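Local atomic coordinates of bacterial leucyl aminopeptidase (Legionella pneumophila, PDB entry 6ESL), a protein that probably removes amino-terminal residues from peptides as a type II secretion-dependent zinc aminopeptidase of peptidase family M28, with a part in nutrient acquisition during infection of amoebas. Residues 318-323 with 376-381; 309-314 with 388-393; 286-291 with 357-362; 279-284 with 384-389. One frame throughout, in Å; residues are numbered along the deposited sequence.

From the N-terminal side, segment 279-284, the end of strand 277-282 and the residues after it, comes first; contact 4 pairs it with helix 373-391 a hundred residues on, the longest loop. Nested inside is contact 3, where loop 286-291 meets loop 357-362. Helix 306-320 and the loop after it supply two segments: 309-314 reaches the end of the chain in contact 2, and 318-323 returns to 376-381 in contact 1, nested within contacts 2 and 4. Contact 3 crosses contacts 1 and 2. Contacts 2 and 4 share I388 and E389. Helix 373-391 ties the central sheet to helix 306-320, while contact 3 joins two loops near the zinc site, to which D284 of contact 4 belongs.

Contact 1: 318-323 with 376-381; sequences HYIHVP and MTNFSK
I320 carries this contact, laying one branch on N378 and the other on K381 where the C-terminal end of helix 306-320 comes beside helix 373-391. Its CG2 lies 3.6 Å from N378 CG and almost as near to CB and ND2 of that residue, so the methyl rests against the amide group as a whole instead of touching one atom. The two side chains run past each other in opposite directions. CG2 stands anti to the backbone N of I320, whereas CG1 lies beside that N, anti to the carbonyl carbon, and the CD1 methyl at its end is pressed to 3.5 Å from K381 CB, closer than carbons usually pack. The same methyl is 3.8 Å from N378 O. Here the packing is tight. Beyond it the contact thins out: V322 CG1 faces N378 OD1 at 4.0 Å, coming from the opposite direction, and H321, which leaves the helix with positive phi, turns to the exposed side with P323. K381 gives its CB to I320, but the rest of its extended chain leads away. M297 of strand 297-300 touches I320, V322 and N378, so the central sheet borders the contact here. Between the two segments the chemistry is methyl against amide and methyl against methylene; cohesion therefore rests on shape and van der Waals contact, and the polar groups contribute chiefly their surfaces.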
loop_
_atom_site.group_PDB
_atom_site.type_symbol
_atom_site.label_atom_id
_atom_site.label_comp_id
_atom_site.label_asym_id
_atom_site.label_seq_id
_atom_site.Cartn_x
_atom_site.Cartn_y
_atom_site.Cartn_z
ATOM N N HIS B 318 6.843 15.127 -3.998
ATOM C CA HIS B 318 8.011 15.688 -4.658
ATOM C C HIS B 318 7.703 16.759 -5.681
ATOM O O HIS B 318 8.375 17.818 -5.731
ATOM C CB HIS B 318 8.851 14.593 -5.364
ATOM C CG HIS B 318 10.260 15.024 -5.670
ATOM N ND1 HIS B 318 11.343 14.520 -4.986
ATOM C CD2 HIS B 318 10.759 15.949 -6.533
ATOM C CE1 HIS B 318 12.447 15.082 -5.429
ATOM N NE2 HIS B 318 12.127 15.931 -6.393
ATOM N N TYR B 319 6.710 16.530 -6.532
ATOM C CA TYR B 319 6.482 17.480 -7.647
ATOM C C TYR B 319 5.293 18.370 -7.474
ATOM O O TYR B 319 5.270 19.368 -8.084
ATOM C CB TYR B 319 6.298 16.732 -8.976
ATOM C CG TYR B 319 7.548 16.076 -9.509
ATOM C CD1 TYR B 319 8.675 16.871 -9.919
ATOM C CD2 TYR B 319 7.640 14.687 -9.639
ATOM C CE1 TYR B 319 9.819 16.259 -10.422
ATOM C CE2 TYR B 319 8.794 14.107 -10.187
ATOM C CZ TYR B 319 9.863 14.902 -10.568
ATOM O OH TYR B 319 10.988 14.298 -11.102
ATOM N N ILE B 320 4.276 17.976 -6.718
ATOM C CA ILE B 320 3.050 18.779 -6.619
ATOM C C ILE B 320 3.025 19.603 -5.313
ATOM O O ILE B 320 2.387 20.671 -5.251
ATOM C CB ILE B 320 1.772 17.894 -6.745
ATOM C CG1 ILE B 320 1.859 16.872 -7.914
ATOM C CG2 ILE B 320 0.542 18.725 -6.876
ATOM C CD1 ILE B 320 2.114 17.561 -9.226
ATOM N N HIS B 321 3.647 19.073 -4.261
ATOM C CA HIS B 321 3.774 19.796 -2.993
ATOM C C HIS B 321 2.420 20.083 -2.344
ATOM O O HIS B 321 2.212 21.153 -1.850
ATOM C CB HIS B 321 4.627 21.088 -3.168
ATOM C CG HIS B 321 6.001 20.807 -3.674
ATOM N ND1 HIS B 321 6.472 21.289 -4.877
ATOM C CD2 HIS B 321 7.002 20.062 -3.140
ATOM C CE1 HIS B 321 7.713 20.864 -5.061
ATOM N NE2 HIS B 321 8.048 20.104 -4.028
ATOM N N VAL B 322 1.566 19.038 -2.291
ATOM C CA VAL B 322 0.370 19.055 -1.491
ATOM C C VAL B 322 0.334 17.764 -0.641
ATOM O O VAL B 322 1.058 16.806 -0.919
ATOM C CB VAL B 322 -0.866 19.175 -2.384
ATOM C CG1 VAL B 322 -0.825 20.517 -3.166
ATOM C CG2 VAL B 322 -1.021 17.957 -3.279
ATOM N N PRO B 323 -0.492 17.735 0.425
ATOM C CA PRO B 323 -0.608 16.491 1.200
ATOM C C PRO B 323 -1.238 15.327 0.341
ATOM O O PRO B 323 -1.938 15.538 -0.659
ATOM C CB PRO B 323 -1.526 16.892 2.367
ATOM C CG PRO B 323 -1.415 18.454 2.467
ATOM C CD PRO B 323 -1.307 18.833 0.987
ATOM N N MET B 376 -7.536 20.585 -10.647
ATOM C CA MET B 376 -7.476 19.953 -11.961
ATOM C C MET B 376 -6.116 20.076 -12.558
ATOM O O MET B 376 -5.631 19.195 -13.193
ATOM C CB MET B 376 -8.520 20.530 -12.906
ATOM C CG MET B 376 -9.934 20.167 -12.543
ATOM S SD MET B 376 -11.237 20.529 -13.722
ATOM C CE MET B 376 -11.389 22.294 -13.594
ATOM N N THR B 377 -5.513 21.226 -12.355
ATOM C CA THR B 377 -4.128 21.489 -12.840
ATOM C C THR B 377 -3.103 20.572 -12.134
ATOM O O THR B 377 -2.188 20.008 -12.738
ATOM C CB THR B 377 -3.765 23.000 -12.653
ATOM O OG1 THR B 377 -4.706 23.786 -13.377
ATOM C CG2 THR B 377 -2.454 23.297 -13.121
ATOM N N ASN B 378 -3.290 20.375 -10.838
ATOM C CA ASN B 378 -2.431 19.480 -10.060
ATOM C C ASN B 378 -2.478 18.032 -10.555
ATOM O O ASN B 378 -1.442 17.369 -10.646
ATOM C CB ASN B 378 -2.771 19.577 -8.545
ATOM C CG ASN B 378 -2.183 20.824 -7.875
ATOM O OD1 ASN B 378 -2.563 21.182 -6.698
ATOM N ND2 ASN B 378 -1.276 21.527 -8.586
ATOM N N PHE B 379 -3.651 17.570 -10.886
ATOM C CA PHE B 379 -3.795 16.253 -11.497
ATOM C C PHE B 379 -3.172 16.137 -12.876
ATOM O O PHE B 379 -2.464 15.126 -13.150
ATOM C CB PHE B 379 -5.271 15.785 -11.482
ATOM C CG PHE B 379 -5.732 15.373 -10.128
ATOM C CD1 PHE B 379 -5.511 14.081 -9.644
ATOM C CD2 PHE B 379 -6.357 16.263 -9.331
ATOM C CE1 PHE B 379 -6.021 13.700 -8.367
ATOM C CE2 PHE B 379 -6.716 15.954 -7.990
ATOM C CZ PHE B 379 -6.544 14.673 -7.529
ATOM N N SER B 380 -3.260 17.235 -13.658
ATOM C CA SER B 380 -2.631 17.267 -14.958
ATOM C C SER B 380 -1.125 17.175 -14.785
ATOM O O SER B 380 -0.409 16.439 -15.527
ATOM C CB SER B 380 -3.106 18.513 -15.718
ATOM O OG SER B 380 -2.720 18.433 -17.062
ATOM N N LYS B 381 -0.597 17.886 -13.773
ATOM C CA LYS B 381 0.819 17.833 -13.469
ATOM C C LYS B 381 1.238 16.455 -13.082
ATOM O O LYS B 381 2.315 16.013 -13.425
ATOM C CB LYS B 381 1.164 18.806 -12.335
ATOM C CG LYS B 381 1.137 20.265 -12.818
ATOM C CD LYS B 381 1.463 21.261 -11.759
ATOM C CE LYS B 381 1.209 22.613 -12.355
ATOM N NZ LYS B 381 1.635 23.751 -11.539
#

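Contact 2: 309-314 with 388-393; sequences SNYLAK and IELASE
Y311 spans the gap between two helices and brings its ring and hydroxyl against E389 and L390, the three residues with the most surface buried here. The backbones stay well apart, the nearest CA atoms being those of Y311 and L390 at 10.5 Å, and the tyrosine fills the distance through a chi1 of -174°, which sets CG opposite the backbone N and carries the ring across to helix 373-391. Y311 OH ends 3.1 Å from E389 CB, with that carbon near the ring plane at the edge, and 3.4 Å from E389 CG. The oxygen is itself held by E114 O. L390 comes alongside obliquely, its CD2 lying 3.7 Å from Y311 CE2. The E389 chain bends at chi2 and turns its carboxylate 76° from the ring plane; OE2 accepts from Y319 OH and H117 N, and OE1 from K116 N, so three bonds fix the buried acid, which would probably favour its ionised form. One turn further on, S392 OG closes back on I388 O at 2.6 Å, the hydroxyl adding to the weak S392 N bond to the same carbonyl near the end of the helix. K314 NZ makes a salt bridge to D325 OD1 of the second subunit. Around this site, L312 of helix 306-320 leans on strand 346-350 and A313 on strand 324-327, while I388 packs on helix 118-125.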
loop_
_atom_site.group_PDB
_atom_site.type_symbol
_atom_site.label_atom_id
_atom_site.label_comp_id
_atom_site.label_asym_id
_atom_site.label_seq_id
_atom_site.Cartn_x
_atom_site.Cartn_y
_atom_site.Cartn_z
ATOM N N SER B 309 1.075 2.754 -6.494
ATOM C CA SER B 309 0.300 3.683 -5.648
ATOM C C SER B 309 1.199 4.462 -4.722
ATOM O O SER B 309 1.146 5.730 -4.647
ATOM C CB SER B 309 -0.792 2.983 -4.863
ATOM O OG SER B 309 -1.687 2.261 -5.700
ATOM N N ASN B 310 2.109 3.749 -4.092
ATOM C CA ASN B 310 3.170 4.428 -3.294
ATOM C C ASN B 310 4.017 5.372 -4.113
ATOM O O ASN B 310 4.341 6.457 -3.652
ATOM C CB ASN B 310 4.112 3.414 -2.608
ATOM C CG ASN B 310 3.425 2.594 -1.490
ATOM O OD1 ASN B 310 2.404 3.013 -0.915
ATOM N ND2 ASN B 310 4.079 1.451 -1.103
ATOM N N TYR B 311 4.361 4.978 -5.323
ATOM C CA TYR B 311 5.084 5.864 -6.202
ATOM C C TYR B 311 4.285 7.181 -6.538
ATOM O O TYR B 311 4.831 8.274 -6.522
ATOM C CB TYR B 311 5.467 5.144 -7.508
ATOM C CG TYR B 311 6.328 5.941 -8.385
ATOM C CD1 TYR B 311 7.595 6.352 -7.967
ATOM C CD2 TYR B 311 5.930 6.256 -9.691
ATOM C CE1 TYR B 311 8.420 7.089 -8.832
ATOM C CE2 TYR B 311 6.699 7.014 -10.528
ATOM C CZ TYR B 311 7.953 7.408 -10.131
ATOM O OH TYR B 311 8.743 8.146 -10.976
ATOM N N LEU B 312 2.998 7.036 -6.804
ATOM C CA LEU B 312 2.178 8.242 -6.952
ATOM C C LEU B 312 2.256 9.150 -5.727
ATOM O O LEU B 312 2.325 10.308 -5.859
ATOM C CB LEU B 312 0.676 7.919 -7.177
ATOM C CG LEU B 312 0.217 7.347 -8.459
ATOM C CD1 LEU B 312 -1.329 7.494 -8.417
ATOM C CD2 LEU B 312 0.775 7.994 -9.683
ATOM N N ALA B 313 2.196 8.589 -4.537
ATOM C CA ALA B 313 2.314 9.400 -3.312
ATOM C C ALA B 313 3.599 10.207 -3.332
ATOM O O ALA B 313 3.576 11.400 -3.060
ATOM C CB ALA B 313 2.200 8.499 -2.057
ATOM N N LYS B 314 4.699 9.584 -3.711
ATOM C CA LYS B 314 5.990 10.274 -3.836
ATOM C C LYS B 314 6.022 11.335 -4.915
ATOM O O LYS B 314 6.524 12.420 -4.698
ATOM C CB LYS B 314 7.103 9.266 -4.135
ATOM C CG LYS B 314 7.573 8.562 -2.875
ATOM C CD LYS B 314 8.382 7.309 -3.184
ATOM C CE LYS B 314 9.846 7.661 -3.493
ATOM N NZ LYS B 314 10.431 6.353 -3.909
ATOM N N ILE B 388 6.576 11.249 -17.854
ATOM C CA ILE B 388 7.991 11.535 -18.115
ATOM C C ILE B 388 8.887 10.640 -17.260
ATOM O O ILE B 388 9.817 10.051 -17.785
ATOM C CB ILE B 388 8.306 13.041 -17.965
ATOM C CG1 ILE B 388 7.636 13.854 -19.076
ATOM C CG2 ILE B 388 9.804 13.279 -17.926
ATOM C CD1 ILE B 388 7.586 15.331 -18.815
ATOM N N GLU B 389 8.620 10.480 -15.967
ATOM C CA GLU B 389 9.465 9.605 -15.166
ATOM C C GLU B 389 9.488 8.169 -15.664
ATOM O O GLU B 389 10.562 7.587 -15.768
ATOM C CB GLU B 389 9.055 9.554 -13.673
ATOM C CG GLU B 389 9.446 10.818 -12.913
ATOM C CD GLU B 389 10.955 10.869 -12.554
ATOM O OE1 GLU B 389 11.620 9.784 -12.649
ATOM O OE2 GLU B 389 11.448 12.005 -12.214
ATOM N N LEU B 390 8.309 7.587 -15.937
ATOM C CA LEU B 390 8.274 6.159 -16.207
ATOM C C LEU B 390 8.647 5.821 -17.674
ATOM O O LEU B 390 9.200 4.752 -17.954
ATOM C CB LEU B 390 6.921 5.587 -15.830
ATOM C CG LEU B 390 6.590 5.700 -14.313
ATOM C CD1 LEU B 390 5.232 5.133 -14.026
ATOM C CD2 LEU B 390 7.616 5.010 -13.455
ATOM N N ALA B 391 8.351 6.730 -18.590
ATOM C CA ALA B 391 8.607 6.505 -20.016
ATOM C C ALA B 391 10.060 6.782 -20.353
ATOM O O ALA B 391 10.517 6.364 -21.420
ATOM C CB ALA B 391 7.682 7.348 -20.883
ATOM N N SER B 392 10.778 7.474 -19.460
ATOM C CA SER B 392 12.209 7.754 -19.646
ATOM C C SER B 392 13.080 6.677 -19.061
ATOM O O SER B 392 14.269 6.802 -19.169
ATOM C CB SER B 392 12.596 9.103 -19.023
ATOM O OG SER B 392 11.796 10.145 -19.516
ATOM N N GLU B 393 12.519 5.652 -18.433
ATOM C CA GLU B 393 13.294 4.491 -17.891
ATOM C C GLU B 393 12.978 3.142 -18.572
ATOM O O GLU B 393 13.592 2.122 -18.221
ATOM C CB GLU B 393 13.061 4.311 -16.381
ATOM C CG GLU B 393 13.534 5.465 -15.531
ATOM C CD GLU B 393 15.029 5.693 -15.580
ATOM O OE1 GLU B 393 15.463 6.587 -16.344
ATOM O OE2 GLU B 393 15.753 4.984 -14.832
ATOM O OXT GLU B 393 12.113 3.027 -19.449
#

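Contact 3: 286-291 with 357-362; sequences TGYRND and HNPYIH
N358 OD1 accepts a hydrogen bond from Y360 N at 2.7 Å, nearly straight at 166°, while the same amide lies stacked on the ring of Y288. The donor stands above the carbonyl plane of N358, not on a lone pair. Ring and amide planes are only 8° apart, and N358 CB sits over one face of the tyrosine as a CH-pi contact, 3.8 Å from the ring centroid and 22° off its normal. The amide carbon follows it across the rim, N358 CG lying 3.7 Å from Y288 CD1. The first torsion of N358 is trans, which extends the amide over the ring and still lets it reach the NH two residues on: this is an Asx turn, which fixes the bend of loop 357-362 and holds the amide flat against Y288. P359 adds an oblique contact near the hydroxyl, its CD touching Y288 OH at 3.7 Å and Y288 CZ at 3.8 Å. Within the same loop H357 ND1 gives a weak, bent bond to N358 O. The loop bearing Y288 is itself held by E351, whose OE1 accepts from both G287 N and Y288 N. Both loops lie at the zinc-site end of the M28 domain: the H357 side chain is about 9 Å from a bound zinc, and H362, which touches the zinc ligand E257, hydrogen-bonds through ND1 to D65 OD2 of the second subunit.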
loop_
_atom_site.group_PDB
_atom_site.type_symbol
_atom_site.label_atom_id
_atom_site.label_comp_id
_atom_site.label_asym_id
_atom_site.label_seq_id
_atom_site.Cartn_x
_atom_site.Cartn_y
_atom_site.Cartn_z
ATOM N N THR B 286 -11.007 14.958 -10.918
ATOM C CA THR B 286 -9.786 15.734 -10.627
ATOM C C THR B 286 -10.046 17.186 -10.210
ATOM O O THR B 286 -9.103 17.984 -10.041
ATOM C CB THR B 286 -8.878 15.776 -11.873
ATOM O OG1 THR B 286 -9.492 16.505 -12.917
ATOM C CG2 THR B 286 -8.436 14.388 -12.310
ATOM N N GLY B 287 -11.311 17.540 -10.011
ATOM C CA GLY B 287 -11.643 18.942 -9.774
ATOM C C GLY B 287 -12.373 19.397 -8.537
ATOM O O GLY B 287 -12.378 20.571 -8.243
ATOM N N TYR B 288 -13.040 18.497 -7.836
ATOM C CA TYR B 288 -13.813 18.903 -6.677
ATOM C C TYR B 288 -13.019 18.782 -5.474
ATOM O O TYR B 288 -12.357 17.722 -5.221
ATOM C CB TYR B 288 -15.110 18.065 -6.584
ATOM C CG TYR B 288 -15.942 18.391 -5.325
ATOM C CD1 TYR B 288 -16.910 19.436 -5.323
ATOM C CD2 TYR B 288 -15.789 17.628 -4.175
ATOM C CE1 TYR B 288 -17.668 19.689 -4.166
ATOM C CE2 TYR B 288 -16.534 17.887 -3.045
ATOM C CZ TYR B 288 -17.458 18.933 -3.074
ATOM O OH TYR B 288 -18.124 19.174 -1.913
ATOM N N ARG B 289 -13.023 19.852 -4.650
ATOM C CA ARG B 289 -12.363 19.857 -3.378
ATOM C C ARG B 289 -13.400 19.894 -2.303
ATOM O O ARG B 289 -14.370 20.642 -2.377
ATOM C CB ARG B 289 -11.418 21.079 -3.222
ATOM C CG ARG B 289 -10.050 20.903 -3.871
ATOM C CD ARG B 289 -9.194 22.132 -3.611
ATOM N NE ARG B 289 -7.894 21.976 -4.236
ATOM C CZ ARG B 289 -6.960 22.907 -4.217
ATOM N NH1 ARG B 289 -7.198 24.048 -3.559
ATOM N NH2 ARG B 289 -5.788 22.668 -4.792
ATOM N N ASN B 290 -13.231 19.040 -1.310
ATOM C CA ASN B 290 -14.169 19.097 -0.233
ATOM C C ASN B 290 -14.139 20.438 0.513
ATOM O O ASN B 290 -15.120 20.896 1.101
ATOM C CB ASN B 290 -13.769 17.983 0.716
ATOM C CG ASN B 290 -14.900 17.576 1.511
ATOM O OD1 ASN B 290 -15.924 17.122 0.900
ATOM N ND2 ASN B 290 -14.801 17.783 2.817
ATOM N N ASP B 291 -12.928 20.967 0.626
ATOM C CA ASP B 291 -12.645 22.271 1.271
ATOM C C ASP B 291 -11.723 22.958 0.263
ATOM O O ASP B 291 -10.628 22.473 0.009
ATOM C CB ASP B 291 -12.006 21.950 2.594
ATOM C CG ASP B 291 -11.478 23.161 3.336
ATOM O OD1 ASP B 291 -11.566 24.321 2.857
ATOM O OD2 ASP B 291 -10.956 22.895 4.446
ATOM N N HIS B 357 -16.571 12.429 -1.231
ATOM C CA HIS B 357 -16.698 12.617 -2.681
ATOM C C HIS B 357 -17.783 13.631 -3.061
ATOM O O HIS B 357 -18.732 13.852 -2.303
ATOM C CB HIS B 357 -16.969 11.277 -3.369
ATOM C CG HIS B 357 -18.366 10.773 -3.182
ATOM N ND1 HIS B 357 -19.390 11.076 -4.053
ATOM C CD2 HIS B 357 -18.909 9.986 -2.223
ATOM C CE1 HIS B 357 -20.504 10.498 -3.639
ATOM N NE2 HIS B 357 -20.239 9.830 -2.531
ATOM N N ASN B 358 -17.646 14.229 -4.247
ATOM C CA ASN B 358 -18.579 15.259 -4.706
ATOM C C ASN B 358 -20.007 14.737 -4.674
ATOM O O ASN B 358 -20.285 13.624 -5.119
ATOM C CB ASN B 358 -18.218 15.719 -6.119
ATOM C CG ASN B 358 -19.156 16.789 -6.641
ATOM O OD1 ASN B 358 -20.091 17.201 -5.953
ATOM N ND2 ASN B 358 -18.912 17.245 -7.864
ATOM N N PRO B 359 -20.917 15.561 -4.136
ATOM C CA PRO B 359 -22.320 15.193 -3.921
ATOM C C PRO B 359 -23.170 15.446 -5.161
ATOM O O PRO B 359 -24.346 15.081 -5.185
ATOM C CB PRO B 359 -22.752 16.126 -2.788
ATOM C CG PRO B 359 -21.867 17.317 -2.930
ATOM C CD PRO B 359 -20.546 16.786 -3.408
ATOM N N TYR B 360 -22.579 16.065 -6.178
ATOM C CA TYR B 360 -23.289 16.354 -7.402
ATOM C C TYR B 360 -23.052 15.395 -8.533
ATOM O O TYR B 360 -23.667 15.455 -9.534
ATOM C CB TYR B 360 -23.015 17.768 -7.853
ATOM C CG TYR B 360 -23.173 18.754 -6.757
ATOM C CD1 TYR B 360 -24.400 19.008 -6.215
ATOM C CD2 TYR B 360 -22.084 19.407 -6.243
ATOM C CE1 TYR B 360 -24.549 19.914 -5.207
ATOM C CE2 TYR B 360 -22.212 20.312 -5.232
ATOM C CZ TYR B 360 -23.449 20.566 -4.720
ATOM O OH TYR B 360 -23.582 21.453 -3.730
ATOM N N ILE B 361 -22.232 14.418 -8.292
ATOM C CA ILE B 361 -21.914 13.402 -9.258
ATOM C C ILE B 361 -23.198 12.647 -9.697
ATOM O O ILE B 361 -24.089 12.426 -8.912
ATOM C CB ILE B 361 -20.913 12.458 -8.579
ATOM C CG1 ILE B 361 -21.506 11.811 -7.354
ATOM C CG2 ILE B 361 -19.568 13.065 -8.282
ATOM C CD1 ILE B 361 -20.566 10.740 -6.865
ATOM N N HIS B 362 -23.248 12.310 -10.973
ATOM C CA HIS B 362 -24.370 11.603 -11.604
ATOM C C HIS B 362 -25.681 12.372 -11.585
ATOM O O HIS B 362 -26.712 11.800 -11.511
ATOM C CB HIS B 362 -24.588 10.161 -11.073
ATOM C CG HIS B 362 -23.394 9.292 -11.162
ATOM N ND1 HIS B 362 -23.217 8.202 -10.358
ATOM C CD2 HIS B 362 -22.325 9.340 -11.967
ATOM C CE1 HIS B 362 -22.088 7.617 -10.663
ATOM N NE2 HIS B 362 -21.525 8.289 -11.638
#

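Contact 4: 279-284 with 384-389. With ZN (zinc ion), chain F.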
loop_
_atom_site.group_PDB
_atom_site.type_symbol
_atom_site.label_atom_id
_atom_site.label_comp_id
_atom_site.label_asym_id
_atom_site.label_seq_id
_atom_site.Cartn_x
_atom_site.Cartn_y
_atom_site.Cartn_z
ATOM N N ALA B 279 2.811 0.112 -16.812
ATOM C CA ALA B 279 2.088 0.797 -15.734
ATOM C C ALA B 279 0.956 1.689 -16.276
ATOM O O ALA B 279 1.099 2.349 -17.339
ATOM C CB ALA B 279 3.045 1.610 -14.881
ATOM N N VAL B 280 -0.126 1.738 -15.484
ATOM C CA VAL B 280 -1.339 2.466 -15.833
ATOM C C VAL B 280 -1.739 3.434 -14.692
ATOM O O VAL B 280 -1.693 3.050 -13.499
ATOM C CB VAL B 280 -2.471 1.452 -16.065
ATOM C CG1 VAL B 280 -3.715 2.147 -16.473
ATOM C CG2 VAL B 280 -2.040 0.482 -17.143
ATOM N N VAL B 281 -2.154 4.658 -15.029
ATOM C CA VAL B 281 -2.817 5.506 -14.070
ATOM C C VAL B 281 -4.197 5.876 -14.632
ATOM O O VAL B 281 -4.383 5.993 -15.895
ATOM C CB VAL B 281 -1.968 6.756 -13.694
ATOM C CG1 VAL B 281 -1.655 7.608 -14.896
ATOM C CG2 VAL B 281 -2.580 7.614 -12.597
ATOM N N GLN B 282 -5.145 6.038 -13.730
ATOM C CA GLN B 282 -6.484 6.465 -14.052
ATOM C C GLN B 282 -6.797 7.802 -13.379
ATOM O O GLN B 282 -6.628 7.969 -12.147
ATOM C CB GLN B 282 -7.475 5.390 -13.621
ATOM C CG GLN B 282 -8.969 5.716 -13.687
ATOM C CD GLN B 282 -9.491 5.838 -15.096
ATOM O OE1 GLN B 282 -8.745 5.662 -16.075
ATOM N NE2 GLN B 282 -10.816 6.044 -15.212
ATOM N N PHE B 283 -7.314 8.715 -14.188
ATOM C CA PHE B 283 -7.845 10.022 -13.705
ATOM C C PHE B 283 -9.350 10.077 -13.827
ATOM O O PHE B 283 -9.907 10.233 -14.977
ATOM C CB PHE B 283 -7.155 11.166 -14.425
ATOM C CG PHE B 283 -5.709 11.276 -14.112
ATOM C CD1 PHE B 283 -5.269 12.018 -12.996
ATOM C CD2 PHE B 283 -4.779 10.643 -14.860
ATOM C CE1 PHE B 283 -3.917 12.083 -12.664
ATOM C CE2 PHE B 283 -3.447 10.748 -14.577
ATOM C CZ PHE B 283 -3.034 11.418 -13.420
ATOM N N ASP B 284 -9.980 9.834 -12.684
ATOM C CA ASP B 284 -11.408 9.900 -12.544
ATOM C C ASP B 284 -11.703 10.860 -11.404
ATOM O O ASP B 284 -11.557 10.533 -10.226
ATOM C CB ASP B 284 -11.982 8.520 -12.224
ATOM C CG ASP B 284 -13.491 8.536 -12.075
ATOM O OD1 ASP B 284 -14.092 9.621 -12.223
ATOM O OD2 ASP B 284 -14.075 7.464 -11.809
ATOM N N VAL B 384 1.581 14.323 -16.220
ATOM C CA VAL B 384 2.848 14.705 -16.908
ATOM C C VAL B 384 4.060 14.094 -16.212
ATOM O O VAL B 384 4.943 13.507 -16.857
ATOM C CB VAL B 384 3.034 16.234 -17.063
ATOM C CG1 VAL B 384 4.445 16.631 -17.558
ATOM C CG2 VAL B 384 2.035 16.742 -18.041
ATOM N N ALA B 385 4.077 14.174 -14.885
ATOM C CA ALA B 385 5.239 13.668 -14.139
ATOM C C ALA B 385 5.331 12.138 -14.218
ATOM O O ALA B 385 6.425 11.595 -14.386
ATOM C CB ALA B 385 5.177 14.141 -12.706
ATOM N N PHE B 386 4.210 11.437 -14.076
ATOM C CA PHE B 386 4.128 10.021 -14.244
ATOM C C PHE B 386 4.615 9.569 -15.637
ATOM O O PHE B 386 5.435 8.680 -15.766
ATOM C CB PHE B 386 2.625 9.631 -14.056
ATOM C CG PHE B 386 2.319 8.176 -14.071
ATOM C CD1 PHE B 386 2.356 7.444 -12.869
ATOM C CD2 PHE B 386 1.902 7.526 -15.230
ATOM C CE1 PHE B 386 2.031 6.072 -12.846
ATOM C CE2 PHE B 386 1.578 6.156 -15.209
ATOM C CZ PHE B 386 1.660 5.439 -14.015
ATOM N N ALA B 387 4.151 10.254 -16.675
ATOM C CA ALA B 387 4.577 9.914 -18.043
ATOM C C ALA B 387 6.085 10.072 -18.191
ATOM O O ALA B 387 6.794 9.100 -18.565
ATOM C CB ALA B 387 3.874 10.799 -19.062
ATOM N N ILE B 388 6.576 11.249 -17.854
ATOM C CA ILE B 388 7.991 11.535 -18.115
ATOM C C ILE B 388 8.887 10.640 -17.260
ATOM O O ILE B 388 9.817 10.051 -17.785
ATOM C CB ILE B 388 8.306 13.041 -17.965
ATOM C CG1 ILE B 388 7.636 13.854 -19.076
ATOM C CG2 ILE B 388 9.804 13.279 -17.926
ATOM C CD1 ILE B 388 7.586 15.331 -18.815
ATOM N N GLU B 389 8.620 10.480 -15.967
ATOM C CA GLU B 389 9.465 9.605 -15.166
ATOM C C GLU B 389 9.488 8.169 -15.664
ATOM O O GLU B 389 10.562 7.587 -15.768
ATOM C CB GLU B 389 9.055 9.554 -13.673
ATOM C CG GLU B 389 9.446 10.818 -12.913
ATOM C CD GLU B 389 10.955 10.869 -12.554
ATOM O OE1 GLU B 389 11.620 9.784 -12.649
ATOM O OE2 GLU B 389 11.448 12.005 -12.214
HETATM ZN ZN ZN F . -16.027 8.520 -13.059
HETATM O O HOH W 1 -16.221 8.545 -10.879
#
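The alpha/beta core of the M28 peptidase domain is met here, where helix 373-391 covers one side of the mixed central sheet and F386 and V281 meet across the interface. Strand 279-282 and helix segment 384-389 run almost antiparallel, at 173°, with axes 10.3 Å apart at closest approach. F386 fills that space: with chi1 at -175° its ring extends from the helix to the strand. V281 CG1, set between its own backbone N and carbonyl carbon, lies over one face of this ring as a CH-pi contact, 3.8 Å from the centroid and 24° off the normal, displaced toward the rim so that F386 CE2 is only 3.6 Å away. A279 CB meets F386 CZ at 4.2 Å, so two strand residues facing the helix hold one aromatic side chain. L308 and L312 of helix 306-320 also pack on F386. V280, between A279 and V281, points to the other side of the sheet, against A346. Past the strand the chain leads to the active-site metal, so the packed core and the zinc site share one run of residues. D284 binds zinc with both carboxylate oxygens, beside H209 and D222, and its OD2 also takes a hydrogen bond from S334 OG. D284 OD1 is 2.4 Å and OD2 2.5 Å from the zinc, and the oxygen of water 1 is 2.2 Å from the same zinc.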